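PDB 5JM6: aminopeptidase-like protein from Chaetomium thermophilum, which probably acts as a zinc-dependent aminopeptidase of the M18 family and assembles into a dodecamer, with zinc ions bound to its chains. Local coordinates for residues 169-174 and 201-206; 174-179 and 282-287. All blocks are in the same frame, centred on the assembly; numbering follows the deposited sequence.

Contact 1 of 2, residues 169-174 and 201-206; sequences WWDRDL and VARIPT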
ATOM      1  N   TRP A 169     -24.157  10.610 -20.990  1.00 36.21           N
ATOM      2  CA  TRP A 169     -24.605  11.962 -21.337  1.00 35.30           C
ATOM      3  C   TRP A 169     -23.596  12.766 -22.163  1.00 33.48           C
ATOM      4  O   TRP A 169     -23.936  13.818 -22.703  1.00 36.08           O
ATOM      5  CB  TRP A 169     -24.954  12.744 -20.066  1.00 38.48           C
ATOM      6  CG  TRP A 169     -26.343  12.479 -19.590  1.00 40.36           C
ATOM      7  CD1 TRP A 169     -26.797  11.346 -18.985  1.00 39.52           C
ATOM      8  CD2 TRP A 169     -27.470  13.359 -19.691  1.00 42.34           C
ATOM      9  NE1 TRP A 169     -28.136  11.463 -18.700  1.00 43.82           N
ATOM     10  CE2 TRP A 169     -28.573  12.690 -19.125  1.00 38.58           C
ATOM     11  CE3 TRP A 169     -27.653  14.647 -20.207  1.00 39.79           C
ATOM     12  CZ2 TRP A 169     -29.840  13.265 -19.056  1.00 35.18           C
ATOM     13  CZ3 TRP A 169     -28.913  15.216 -20.138  1.00 36.76           C
ATOM     14  CH2 TRP A 169     -29.990  14.525 -19.567  1.00 37.02           C
ATOM     15  N   TRP A 170     -22.362  12.276 -22.255  1.00 37.95           N
ATOM     16  CA  TRP A 170     -21.326  12.948 -23.036  1.00 34.94           C
ATOM     17  C   TRP A 170     -21.583  12.832 -24.537  1.00 34.34           C
ATOM     18  O   TRP A 170     -22.039  11.792 -25.012  1.00 38.14           O
ATOM     19  CB  TRP A 170     -19.946  12.364 -22.731  1.00 37.83           C
ATOM     20  CG  TRP A 170     -19.443  12.545 -21.330  1.00 39.63           C
ATOM     21  CD1 TRP A 170     -19.729  11.760 -20.254  1.00 39.10           C
ATOM     22  CD2 TRP A 170     -18.526  13.547 -20.864  1.00 41.43           C
ATOM     23  NE1 TRP A 170     -19.064  12.219 -19.143  1.00 42.42           N
ATOM     24  CE2 TRP A 170     -18.321  13.316 -19.489  1.00 41.85           C
ATOM     25  CE3 TRP A 170     -17.872  14.625 -21.470  1.00 37.98           C
ATOM     26  CZ2 TRP A 170     -17.486  14.117 -18.712  1.00 37.09           C
ATOM     27  CZ3 TRP A 170     -17.043  15.420 -20.696  1.00 39.55           C
ATOM     28  CH2 TRP A 170     -16.859  15.162 -19.332  1.00 37.45           C
ATOM     29  N   ASP A 171     -21.260  13.893 -25.275  1.00 31.94           N
ATOM     30  CA  ASP A 171     -21.384  13.914 -26.735  1.00 34.55           C
ATOM     31  C   ASP A 171     -22.768  13.485 -27.223  1.00 34.17           C
ATOM     32  O   ASP A 171     -22.888  12.711 -28.173  1.00 30.93           O
ATOM     33  CB  ASP A 171     -20.315  13.024 -27.383  1.00 35.47           C
ATOM     34  CG  ASP A 171     -18.898  13.484 -27.076  1.00 39.83           C
ATOM     35  OD1 ASP A 171     -17.990  12.627 -27.057  1.00 44.03           O
ATOM     36  OD2 ASP A 171     -18.689  14.696 -26.859  1.00 48.67           O
ATOM     37  N   ARG A 172     -23.807  13.986 -26.567  1.00 38.50           N
ATOM     38  CA  ARG A 172     -25.172  13.774 -27.030  1.00 31.81           C
ATOM     39  C   ARG A 172     -25.736  15.105 -27.507  1.00 32.40           C
ATOM     40  O   ARG A 172     -25.331  16.162 -27.021  1.00 36.11           O
ATOM     41  CB  ARG A 172     -26.049  13.185 -25.923  1.00 32.46           C
ATOM     42  CG  ARG A 172     -25.542  11.872 -25.344  1.00 34.71           C
ATOM     43  CD  ARG A 172     -25.875  10.687 -26.238  1.00 29.32           C
ATOM     44  NE  ARG A 172     -25.539   9.420 -25.591  1.00 28.13           N
ATOM     45  CZ  ARG A 172     -25.717   8.224 -26.143  1.00 30.58           C
ATOM     46  NH1 ARG A 172     -26.230   8.121 -27.361  1.00 32.08           N
ATOM     47  NH2 ARG A 172     -25.386   7.129 -25.474  1.00 32.10           N
ATOM     48  N   ASP A 173     -26.677  15.061 -28.445  1.00 38.83           N
ATOM     49  CA  ASP A 173     -27.256  16.294 -28.954  1.00 34.23           C
ATOM     50  C   ASP A 173     -28.410  16.663 -28.042  1.00 30.98           C
ATOM     51  O   ASP A 173     -29.455  16.016 -28.054  1.00 35.58           O
ATOM     52  CB  ASP A 173     -27.753  16.126 -30.395  1.00 38.02           C
ATOM     53  CG  ASP A 173     -26.633  15.856 -31.385  1.00 33.62           C
ATOM     54  OD1 ASP A 173     -25.490  15.596 -30.954  1.00 37.85           O
ATOM     55  OD2 ASP A 173     -26.905  15.897 -32.604  1.00 31.80           O
ATOM     56  N   LEU A 174     -28.232  17.731 -27.275  1.00 28.75           N
ATOM     57  CA  LEU A 174     -29.189  18.064 -26.233  1.00 29.62           C
ATOM     58  C   LEU A 174     -30.056  19.238 -26.637  1.00 30.87           C
ATOM     59  O   LEU A 174     -29.572  20.227 -27.185  1.00 31.77           O
ATOM     60  CB  LEU A 174     -28.474  18.377 -24.916  1.00 29.96           C
ATOM     61  CG  LEU A 174     -27.474  17.348 -24.390  1.00 29.78           C
ATOM     62  CD1 LEU A 174     -26.768  17.889 -23.155  1.00 27.76           C
ATOM     63  CD2 LEU A 174     -28.157  16.022 -24.085  1.00 32.08           C
ATOM     64  N   VAL A 201     -29.630  22.447 -28.839  1.00 26.62           N
ATOM     65  CA  VAL A 201     -28.940  23.666 -28.426  1.00 26.59           C
ATOM     66  C   VAL A 201     -27.718  23.453 -27.536  1.00 26.56           C
ATOM     67  O   VAL A 201     -26.905  24.360 -27.374  1.00 31.72           O
ATOM     68  CB  VAL A 201     -29.897  24.613 -27.682  1.00 32.11           C
ATOM     69  CG1 VAL A 201     -31.015  25.063 -28.603  1.00 29.11           C
ATOM     70  CG2 VAL A 201     -30.456  23.935 -26.442  1.00 23.67           C
ATOM     71  N   ALA A 202     -27.570  22.256 -26.981  1.00 30.02           N
ATOM     72  CA  ALA A 202     -26.580  22.053 -25.929  1.00 28.97           C
ATOM     73  C   ALA A 202     -25.799  20.775 -26.135  1.00 32.68           C
ATOM     74  O   ALA A 202     -26.266  19.839 -26.783  1.00 32.98           O
ATOM     75  CB  ALA A 202     -27.247  22.041 -24.561  1.00 24.94           C
ATOM     76  N   ARG A 203     -24.578  20.768 -25.620  1.00 34.63           N
ATOM     77  CA  ARG A 203     -23.729  19.604 -25.738  1.00 36.62           C
ATOM     78  C   ARG A 203     -22.680  19.560 -24.632  1.00 33.04           C
ATOM     79  O   ARG A 203     -22.120  20.592 -24.262  1.00 35.69           O
ATOM     80  CB  ARG A 203     -23.087  19.617 -27.119  1.00 38.54           C
ATOM     81  CG  ARG A 203     -21.924  18.702 -27.303  1.00 41.71           C
ATOM     82  CD  ARG A 203     -21.721  18.479 -28.775  1.00 45.00           C
ATOM     83  NE  ARG A 203     -22.251  17.200 -29.215  1.00 42.81           N
ATOM     84  CZ  ARG A 203     -21.481  16.166 -29.522  1.00 40.93           C
ATOM     85  NH1 ARG A 203     -20.165  16.286 -29.437  1.00 37.02           N
ATOM     86  NH2 ARG A 203     -22.018  15.022 -29.916  1.00 44.61           N
ATOM     87  N   ILE A 204     -22.400  18.365 -24.119  1.00 37.90           N
ATOM     88  CA  ILE A 204     -21.315  18.198 -23.164  1.00 38.37           C
ATOM     89  C   ILE A 204     -20.195  17.442 -23.868  1.00 36.52           C
ATOM     90  O   ILE A 204     -20.264  16.223 -24.024  1.00 32.31           O
ATOM     91  CB  ILE A 204     -21.796  17.438 -21.910  1.00 35.48           C
ATOM     92  CG1 ILE A 204     -22.979  18.174 -21.273  1.00 32.68           C
ATOM     93  CG2 ILE A 204     -20.664  17.261 -20.914  1.00 35.35           C
ATOM     94  CD1 ILE A 204     -23.805  17.325 -20.334  1.00 27.46           C
ATOM     95  N   PRO A 205     -19.157  18.173 -24.306  1.00 35.01           N
ATOM     96  CA  PRO A 205     -18.087  17.577 -25.113  1.00 36.07           C
ATOM     97  C   PRO A 205     -17.046  16.807 -24.315  1.00 36.15           C
ATOM     98  O   PRO A 205     -16.544  17.307 -23.309  1.00 35.95           O
ATOM     99  CB  PRO A 205     -17.451  18.793 -25.780  1.00 35.64           C
ATOM    100  CG  PRO A 205     -17.631  19.885 -24.790  1.00 35.51           C
ATOM    101  CD  PRO A 205     -18.929  19.609 -24.066  1.00 35.02           C
ATOM    102  N   THR A 206     -16.669  15.637 -24.811  1.00 34.80           N
ATOM    103  CA  THR A 206     -15.572  14.881 -24.228  1.00 40.27           C
ATOM    104  C   THR A 206     -14.235  15.492 -24.617  1.00 40.46           C
ATOM    105  O   THR A 206     -14.150  16.306 -25.536  1.00 35.89           O
ATOM    106  CB  THR A 206     -15.595  13.406 -24.657  1.00 35.01           C
ATOM    107  OG1 THR A 206     -15.600  13.320 -26.083  1.00 34.86           O
ATOM    108  CG2 THR A 206     -16.824  12.719 -24.125  1.00 33.47           C
TER
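The carboxylate of Asp171 grips both the hydroxyl and the backbone amide of Thr206. Thr206 OG1 donates to the syn lone pair of Asp171 OD1 at 2.7 Å, while Thr206 N reaches Asp171 OD2 at 3.0 Å, also on the syn side but 31° out of the carboxylate plane. Asp171 N returns a nearly straight bond (178°) to Ile204 O, so the residue is pinned by backbone and side chain together. Leu174 and Ala202 form a single antiparallel hydrogen-bonded bridge, in which Leu174 N meets Ala202 O at 2.9 Å. Leu174 O accepts from Ala202 N and more weakly from Val201 N, a classic beta bulge. Between these two anchors, Arg203, its chain bent at chi3, lays its guanidinium almost parallel (12°) to the Asp171 carboxylate. Arg203 NH1 and Asp171 OD2 are 3.4 Å apart, a salt bridge of charges alone, and Asp173 OD1 adds a long one to Arg203 NH2. The second oxygen, Asp173 OD2, pairs with Arg488 of a second subunit. Outward lies the packing: Ile204 CG2 sits over the Trp170 six-membered ring, 4.2 Å from its centroid, and Thr206 CG2 approaches Trp170 CE3 obliquely. An alanine in place of Asp171 would probably leave Thr206 OG1 and N without their acceptors and Arg203 short of one counter-charge. Asp171 OD1 also bonds Ser486 of the second subunit, and Asp171 O bonds Arg172 there, so the same buried acidic residue ties two loops of one chain together and joins them to the subunit interface.

Contact 2 of 2, residues 174-179 and 282-287; sequences LSVGGR and LELFDA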
ATOM      1  N   LEU A 174     -28.232  17.731 -27.275  1.00 28.75           N
ATOM      2  CA  LEU A 174     -29.189  18.064 -26.233  1.00 29.62           C
ATOM      3  C   LEU A 174     -30.056  19.238 -26.637  1.00 30.87           C
ATOM      4  O   LEU A 174     -29.572  20.227 -27.185  1.00 31.77           O
ATOM      5  CB  LEU A 174     -28.474  18.377 -24.916  1.00 29.96           C
ATOM      6  CG  LEU A 174     -27.474  17.348 -24.390  1.00 29.78           C
ATOM      7  CD1 LEU A 174     -26.768  17.889 -23.155  1.00 27.76           C
ATOM      8  CD2 LEU A 174     -28.157  16.022 -24.085  1.00 32.08           C
ATOM      9  N   SER A 175     -31.347  19.117 -26.363  1.00 32.08           N
ATOM     10  CA  SER A 175     -32.261  20.222 -26.561  1.00 31.43           C
ATOM     11  C   SER A 175     -32.763  20.662 -25.195  1.00 36.94           C
ATOM     12  O   SER A 175     -32.388  20.084 -24.173  1.00 34.95           O
ATOM     13  CB  SER A 175     -33.419  19.820 -27.476  1.00 34.33           C
ATOM     14  OG  SER A 175     -34.092  20.962 -27.975  1.00 44.47           O
ATOM     15  N   VAL A 176     -33.602  21.688 -25.175  1.00 30.38           N
ATOM     16  CA  VAL A 176     -34.102  22.228 -23.922  1.00 24.10           C
ATOM     17  C   VAL A 176     -35.620  22.350 -23.995  1.00 31.34           C
ATOM     18  O   VAL A 176     -36.187  22.549 -25.069  1.00 34.98           O
ATOM     19  CB  VAL A 176     -33.450  23.598 -23.599  1.00 22.39           C
ATOM     20  CG1 VAL A 176     -33.873  24.654 -24.609  1.00 26.43           C
ATOM     21  CG2 VAL A 176     -33.776  24.038 -22.178  1.00 27.05           C
ATOM     22  N   GLY A 177     -36.274  22.197 -22.851  1.00 28.49           N
ATOM     23  CA  GLY A 177     -37.718  22.295 -22.783  1.00 30.77           C
ATOM     24  C   GLY A 177     -38.182  22.360 -21.347  1.00 30.26           C
ATOM     25  O   GLY A 177     -37.398  22.173 -20.418  1.00 32.31           O
ATOM     26  N   GLY A 178     -39.463  22.648 -21.163  1.00 28.33           N
ATOM     27  CA  GLY A 178     -40.015  22.746 -19.831  1.00 28.99           C
ATOM     28  C   GLY A 178     -41.161  23.729 -19.802  1.00 32.42           C
ATOM     29  O   GLY A 178     -41.822  23.970 -20.812  1.00 35.00           O
ATOM     30  N   ARG A 179     -41.398  24.298 -18.629  1.00 27.40           N
ATOM     31  CA  ARG A 179     -42.459  25.274 -18.468  1.00 35.46           C
ATOM     32  C   ARG A 179     -41.914  26.660 -18.151  1.00 38.87           C
ATOM     33  O   ARG A 179     -40.846  26.805 -17.556  1.00 34.89           O
ATOM     34  CB  ARG A 179     -43.416  24.832 -17.372  1.00 37.24           C
ATOM     35  CG  ARG A 179     -42.773  24.750 -16.010  1.00 36.79           C
ATOM     36  CD  ARG A 179     -43.829  24.525 -14.965  1.00 41.19           C
ATOM     37  NE  ARG A 179     -43.274  24.430 -13.622  1.00 41.88           N
ATOM     38  CZ  ARG A 179     -43.975  24.033 -12.568  1.00 42.41           C
ATOM     39  NH1 ARG A 179     -45.248  23.697 -12.715  1.00 38.01           N
ATOM     40  NH2 ARG A 179     -43.406  23.970 -11.372  1.00 39.03           N
ATOM     41  N   LEU A 282     -36.700  24.590 -16.814  1.00 29.30           N
ATOM     42  CA  LEU A 282     -36.208  24.027 -18.062  1.00 32.85           C
ATOM     43  C   LEU A 282     -35.153  22.973 -17.785  1.00 32.52           C
ATOM     44  O   LEU A 282     -34.382  23.084 -16.832  1.00 36.43           O
ATOM     45  CB  LEU A 282     -35.639  25.122 -18.970  1.00 34.90           C
ATOM     46  CG  LEU A 282     -36.590  26.249 -19.386  1.00 28.12           C
ATOM     47  CD1 LEU A 282     -35.854  27.300 -20.196  1.00 24.88           C
ATOM     48  CD2 LEU A 282     -37.757  25.697 -20.180  1.00 28.07           C
ATOM     49  N   GLU A 283     -35.133  21.943 -18.621  1.00 31.96           N
ATOM     50  CA  GLU A 283     -34.164  20.870 -18.484  1.00 34.64           C
ATOM     51  C   GLU A 283     -33.572  20.517 -19.839  1.00 30.95           C
ATOM     52  O   GLU A 283     -34.098  20.911 -20.880  1.00 29.37           O
ATOM     53  CB  GLU A 283     -34.813  19.639 -17.850  1.00 34.48           C
ATOM     54  CG  GLU A 283     -36.045  19.150 -18.590  1.00 36.55           C
ATOM     55  CD  GLU A 283     -36.817  18.102 -17.814  1.00 44.48           C
ATOM     56  OE1 GLU A 283     -37.187  18.374 -16.652  1.00 47.13           O
ATOM     57  OE2 GLU A 283     -37.053  17.008 -18.367  1.00 50.10           O
ATOM     58  N   LEU A 284     -32.469  19.783 -19.816  1.00 33.85           N
ATOM     59  CA  LEU A 284     -31.870  19.282 -21.040  1.00 32.13           C
ATOM     60  C   LEU A 284     -32.315  17.845 -21.269  1.00 30.22           C
ATOM     61  O   LEU A 284     -32.384  17.050 -20.332  1.00 31.52           O
ATOM     62  CB  LEU A 284     -30.345  19.376 -20.975  1.00 31.22           C
ATOM     63  CG  LEU A 284     -29.808  20.787 -20.726  1.00 29.65           C
ATOM     64  CD1 LEU A 284     -28.289  20.797 -20.686  1.00 24.42           C
ATOM     65  CD2 LEU A 284     -30.329  21.749 -21.784  1.00 26.96           C
ATOM     66  N   PHE A 285     -32.642  17.523 -22.514  1.00 30.10           N
ATOM     67  CA  PHE A 285     -33.000  16.160 -22.873  1.00 30.21           C
ATOM     68  C   PHE A 285     -32.359  15.802 -24.203  1.00 36.19           C
ATOM     69  O   PHE A 285     -31.935  16.679 -24.954  1.00 37.15           O
ATOM     70  CB  PHE A 285     -34.521  15.986 -22.943  1.00 31.19           C
ATOM     71  CG  PHE A 285     -35.198  16.905 -23.924  1.00 34.77           C
ATOM     72  CD1 PHE A 285     -35.641  18.155 -23.528  1.00 33.47           C
ATOM     73  CD2 PHE A 285     -35.398  16.512 -25.238  1.00 35.56           C
ATOM     74  CE1 PHE A 285     -36.267  19.001 -24.425  1.00 32.74           C
ATOM     75  CE2 PHE A 285     -36.024  17.354 -26.139  1.00 35.37           C
ATOM     76  CZ  PHE A 285     -36.458  18.599 -25.732  1.00 32.84           C
ATOM     77  N   ASP A 286     -32.288  14.509 -24.492  1.00 31.86           N
ATOM     78  CA  ASP A 286     -31.666  14.051 -25.724  1.00 36.75           C
ATOM     79  C   ASP A 286     -32.588  14.315 -26.912  1.00 37.14           C
ATOM     80  O   ASP A 286     -33.739  13.876 -26.931  1.00 35.98           O
ATOM     81  CB  ASP A 286     -31.315  12.566 -25.619  1.00 38.53           C
ATOM     82  CG  ASP A 286     -30.636  12.033 -26.865  1.00 42.20           C
ATOM     83  OD1 ASP A 286     -30.102  12.839 -27.659  1.00 39.88           O
ATOM     84  OD2 ASP A 286     -30.629  10.797 -27.043  1.00 44.68           O
ATOM     85  N   ALA A 287     -32.066  15.037 -27.900  1.00 35.06           N
ATOM     86  CA  ALA A 287     -32.843  15.451 -29.064  1.00 30.10           C
ATOM     87  C   ALA A 287     -33.142  14.300 -30.013  1.00 36.99           C
ATOM     88  O   ALA A 287     -33.999  14.420 -30.889  1.00 37.88           O
ATOM     89  CB  ALA A 287     -32.113  16.556 -29.812  1.00 24.60           C
TER
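Leu174 meets the partner strand through CD1, which touches Leu284 CD1 at 4.1 Å, the two side chains crossing at about a right angle. Ser175 and Phe285 form a hydrogen-bonded antiparallel pair: Ser175 N to Phe285 O is 2.9 Å, and Phe285 N to Ser175 O is 3.1 Å. Ser175 CB lies off-centre over the Phe285 ring, 4.1 Å from its centroid, while its OG, anti to the backbone N (chi1 -163°), bonds the carbonyls of Val197 and Trp199. Val176 packs on the face shared with Leu284, its CB 4.1 Å from Leu284 CD2, and CG2 reaches Leu282 CB. At Gly177 the backbone exchanges bonds with Glu283, Glu283 N to Gly177 O being 2.9 Å. Phe285, with CG between its backbone N and carbonyl carbon (chi1 58°), brings its ring edge to Gly177 N. Gly178 follows with a backbone (phi 150°) that suits glycine alone, since a CB would jam against the preceding carbonyl O. Beyond it, Arg179 pairs with Glu281 and with Asp429 of a third subunit. Within a six-stranded antiparallel sheet, four backbone bonds thus hold the two strands in register, and the Phe285 ring lies across the neighbouring strand against Ser175 and Gly177.

Leu174 belongs to both contacts: in contact 1 its backbone bridges to Ala202, and in contact 2 it begins the pairing with 282-287, so the loop 201-206 and strand 277-286 flank the same chain segment. The contact centres lie 12 Å apart. Asp173 O, from contact 1, is 2.8 Å from Ala287 N of contact 2, a probable hydrogen bond, and Trp169 CH2 packs on Leu284 O at 3.6 Å. Neither contact supplies a zinc ligand. The Trp169 side chain lies about 8 Å from that of the ligand His485 and about 11 Å from a zinc ion, while the Glu283 side chain is about 13 Å from a zinc ion.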